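PDB 6VJ4: peptidylprolyl isomerase PrsA from Bacillus anthracis, which catalyses cis-trans isomerisation of peptidyl-prolyl bonds, helps secreted proteins fold outside the cell after translocation and is important for secretion of the protective antigen. Local coordinates for residues 166-171 and 191-196. Residues are numbered along the deposited sequence; the frame is centred on the assembly and turned at random.
Sequences PEFETA and HIIKLT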
ATOM      1  N   PRO A 166     -19.993 -24.392  -2.527  1.00 30.27           N
ATOM      2  CA  PRO A 166     -19.271 -25.548  -1.994  1.00 32.10           C
ATOM      3  C   PRO A 166     -20.101 -26.309  -0.948  1.00 29.76           C
ATOM      4  O   PRO A 166     -20.074 -27.523  -0.957  1.00 29.04           O
ATOM      5  CB  PRO A 166     -18.007 -24.960  -1.339  1.00 34.95           C
ATOM      6  CG  PRO A 166     -17.835 -23.593  -1.967  1.00 36.87           C
ATOM      7  CD  PRO A 166     -19.198 -23.156  -2.460  1.00 34.30           C
ATOM      8  N   GLU A 167     -20.799 -25.579  -0.068  1.00 30.72           N
ATOM      9  CA  GLU A 167     -21.649 -26.235   0.963  1.00 29.33           C
ATOM     10  C   GLU A 167     -22.699 -27.117   0.283  1.00 25.26           C
ATOM     11  O   GLU A 167     -22.906 -28.266   0.718  1.00 25.08           O
ATOM     12  CB  GLU A 167     -22.353 -25.200   1.836  1.00 35.41           C
ATOM     13  CG  GLU A 167     -21.407 -24.365   2.685  1.00 39.07           C
ATOM     14  CD  GLU A 167     -20.712 -23.187   2.015  1.00 44.27           C
ATOM     15  OE1 GLU A 167     -20.960 -22.910   0.816  1.00 41.48           O
ATOM     16  OE2 GLU A 167     -19.915 -22.538   2.708  1.00 50.84           O
ATOM     17  N   PHE A 168     -23.342 -26.578  -0.746  1.00 24.74           N
ATOM     18  CA  PHE A 168     -24.400 -27.346  -1.434  1.00 22.75           C
ATOM     19  C   PHE A 168     -23.767 -28.554  -2.145  1.00 22.70           C
ATOM     20  O   PHE A 168     -24.249 -29.666  -2.041  1.00 21.05           O
ATOM     21  CB  PHE A 168     -25.083 -26.484  -2.484  1.00 24.28           C
ATOM     22  CG  PHE A 168     -26.213 -27.164  -3.195  1.00 23.30           C
ATOM     23  CD1 PHE A 168     -25.977 -28.009  -4.263  1.00 21.82           C
ATOM     24  CD2 PHE A 168     -27.531 -26.914  -2.831  1.00 25.01           C
ATOM     25  CE1 PHE A 168     -27.023 -28.629  -4.921  1.00 23.36           C
ATOM     26  CE2 PHE A 168     -28.573 -27.529  -3.505  1.00 22.40           C
ATOM     27  CZ  PHE A 168     -28.319 -28.400  -4.533  1.00 24.93           C
ATOM     28  N   GLU A 169     -22.669 -28.274  -2.833  0.70 22.61           N
ATOM     29  CA  GLU A 169     -21.986 -29.324  -3.632  0.70 24.13           C
ATOM     30  C   GLU A 169     -21.521 -30.464  -2.728  0.70 21.99           C
ATOM     31  O   GLU A 169     -21.689 -31.630  -3.135  0.70 21.65           O
ATOM     32  CB  GLU A 169     -20.796 -28.726  -4.369  0.70 25.53           C
ATOM     33  CG  GLU A 169     -20.011 -29.772  -5.131  0.70 26.09           C
ATOM     34  CD  GLU A 169     -18.981 -29.235  -6.101  0.70 27.64           C
ATOM     35  OE1 GLU A 169     -19.154 -28.094  -6.608  0.70 28.83           O
ATOM     36  OE2 GLU A 169     -17.996 -29.953  -6.335  0.70 24.63           O
ATOM     37  N   THR A 170     -20.921 -30.127  -1.583  1.00 23.38           N
ATOM     38  CA  THR A 170     -20.378 -31.143  -0.654  1.00 25.84           C
ATOM     39  C   THR A 170     -21.501 -32.090  -0.238  1.00 26.64           C
ATOM     40  O   THR A 170     -21.305 -33.329  -0.258  1.00 23.97           O
ATOM     41  CB  THR A 170     -19.686 -30.494   0.546  1.00 30.72           C
ATOM     42  OG1 THR A 170     -18.537 -29.822   0.020  1.00 33.63           O
ATOM     43  CG2 THR A 170     -19.283 -31.506   1.595  1.00 34.13           C
ATOM     44  N   ALA A 171     -22.660 -31.523   0.094  1.00 23.44           N
ATOM     45  CA  ALA A 171     -23.788 -32.360   0.528  1.00 23.50           C
ATOM     46  C   ALA A 171     -24.345 -33.188  -0.629  1.00 20.72           C
ATOM     47  O   ALA A 171     -24.635 -34.396  -0.421  1.00 23.13           O
ATOM     48  CB  ALA A 171     -24.863 -31.469   1.108  1.00 23.81           C
ATOM     49  N   HIS A 191     -30.959 -25.754   2.608  1.00 22.13           N
ATOM     50  CA  HIS A 191     -31.422 -26.539   1.452  1.00 22.81           C
ATOM     51  C   HIS A 191     -31.803 -27.945   1.873  1.00 23.35           C
ATOM     52  O   HIS A 191     -31.128 -28.514   2.748  1.00 24.30           O
ATOM     53  CB  HIS A 191     -30.321 -26.735   0.389  1.00 22.22           C
ATOM     54  CG  HIS A 191     -29.674 -25.495  -0.100  1.00 23.28           C
ATOM     55  ND1 HIS A 191     -30.004 -24.928  -1.319  1.00 22.99           N
ATOM     56  CD2 HIS A 191     -28.718 -24.712   0.442  1.00 26.18           C
ATOM     57  CE1 HIS A 191     -29.286 -23.848  -1.502  1.00 25.84           C
ATOM     58  NE2 HIS A 191     -28.488 -23.682  -0.435  1.00 28.64           N
ATOM     59  N   ILE A 192     -32.899 -28.423   1.310  1.00 21.01           N
ATOM     60  CA  ILE A 192     -33.190 -29.869   1.351  1.00 20.88           C
ATOM     61  C   ILE A 192     -32.873 -30.323  -0.072  1.00 19.22           C
ATOM     62  O   ILE A 192     -33.468 -29.777  -1.029  1.00 19.06           O
ATOM     63  CB  ILE A 192     -34.616 -30.184   1.786  1.00 23.46           C
ATOM     64  CG1 ILE A 192     -34.867 -29.694   3.214  1.00 26.02           C
ATOM     65  CG2 ILE A 192     -34.869 -31.666   1.661  1.00 22.33           C
ATOM     66  CD1 ILE A 192     -33.991 -30.344   4.259  1.00 27.49           C
ATOM     67  N   ILE A 193     -31.945 -31.275  -0.202  1.00 19.55           N
ATOM     68  CA  ILE A 193     -31.433 -31.675  -1.539  1.00 19.90           C
ATOM     69  C   ILE A 193     -31.818 -33.123  -1.839  1.00 18.25           C
ATOM     70  O   ILE A 193     -31.762 -33.982  -0.905  1.00 21.19           O
ATOM     71  CB  ILE A 193     -29.896 -31.518  -1.578  1.00 20.42           C
ATOM     72  CG1 ILE A 193     -29.425 -30.143  -1.109  1.00 20.16           C
ATOM     73  CG2 ILE A 193     -29.355 -31.878  -2.964  1.00 20.78           C
ATOM     74  CD1 ILE A 193     -27.907 -30.030  -0.926  1.00 22.90           C
ATOM     75  N   LYS A 194     -32.219 -33.369  -3.078  1.00 18.48           N
ATOM     76  CA  LYS A 194     -32.494 -34.739  -3.539  1.00 19.97           C
ATOM     77  C   LYS A 194     -31.611 -35.009  -4.756  1.00 21.35           C
ATOM     78  O   LYS A 194     -31.700 -34.269  -5.724  1.00 19.97           O
ATOM     79  CB  LYS A 194     -33.973 -34.921  -3.885  1.00 21.58           C
ATOM     80  CG  LYS A 194     -34.320 -36.318  -4.340  1.00 24.13           C
ATOM     81  CD  LYS A 194     -35.777 -36.577  -4.588  1.00 26.08           C
ATOM     82  CE  LYS A 194     -36.378 -35.671  -5.636  1.00 30.26           C
ATOM     83  NZ  LYS A 194     -37.738 -36.129  -6.041  1.00 32.52           N
ATOM     84  N   LEU A 195     -30.771 -36.045  -4.691  1.00 19.40           N
ATOM     85  CA  LEU A 195     -29.959 -36.361  -5.880  1.00 20.01           C
ATOM     86  C   LEU A 195     -30.808 -37.164  -6.858  1.00 19.85           C
ATOM     87  O   LEU A 195     -31.391 -38.146  -6.444  1.00 22.82           O
ATOM     88  CB  LEU A 195     -28.730 -37.160  -5.447  1.00 20.79           C
ATOM     89  CG  LEU A 195     -27.793 -37.508  -6.604  1.00 22.34           C
ATOM     90  CD1 LEU A 195     -27.093 -36.288  -7.161  1.00 23.91           C
ATOM     91  CD2 LEU A 195     -26.788 -38.542  -6.138  1.00 24.22           C
ATOM     92  N   THR A 196     -30.816 -36.790  -8.139  1.00 20.76           N
ATOM     93  CA  THR A 196     -31.729 -37.499  -9.071  1.00 22.57           C
ATOM     94  C   THR A 196     -30.997 -38.070 -10.277  1.00 23.08           C
ATOM     95  O   THR A 196     -31.638 -38.821 -11.023  1.00 26.08           O
ATOM     96  CB  THR A 196     -32.846 -36.563  -9.542  1.00 24.40           C
ATOM     97  OG1 THR A 196     -32.264 -35.401 -10.118  1.00 25.19           O
ATOM     98  CG2 THR A 196     -33.734 -36.111  -8.403  1.00 25.60           C
TER
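Phe168 drives the edge of its ring into the face of His191, a T-shaped pair with centroids 5.0 Å apart and planes at 81°. Its CD2 makes the closest approach, 3.5 Å from His191 ND1, and stands over the rim of the imidazole. The flat side of the same phenyl receives Ile193, whose CD1 methyl sits over the face, 3.8 Å from the ring centroid, a CH-pi contact. Ile193 CG1 meets the phenyl closer to its border, 3.6 Å from Phe168 CE2. The CD1 methyl is shared, for it also reaches Ala171 CB at 3.9 Å, one helical turn beyond Phe168. With CG anti to the backbone N (chi1 -178°), Phe168 carries its ring out from the helix to the strand, although its CB leaves the helix pointing neither at the strand nor away from it.

Both imidazole nitrogens are held: His191 ND1 is hydrogen-bonded to His114 ND1 and NE2 to Ser186 OG, which should fix the ring's rotation and present its face squarely to the phenyl. His114 also meets Phe168 edge-to-face, so both histidines flank the phenyl, consistent with the paired-histidine motif of parvulin-type isomerases.

Helix 166-174 thus packs against strand 189-198, their local axes 9.9 Å apart at 43°, with Leu156 and Phe159 of strand 155-159 also touching Phe168 and Val184 of strand 184-186 touching both Ala171 and Ile193.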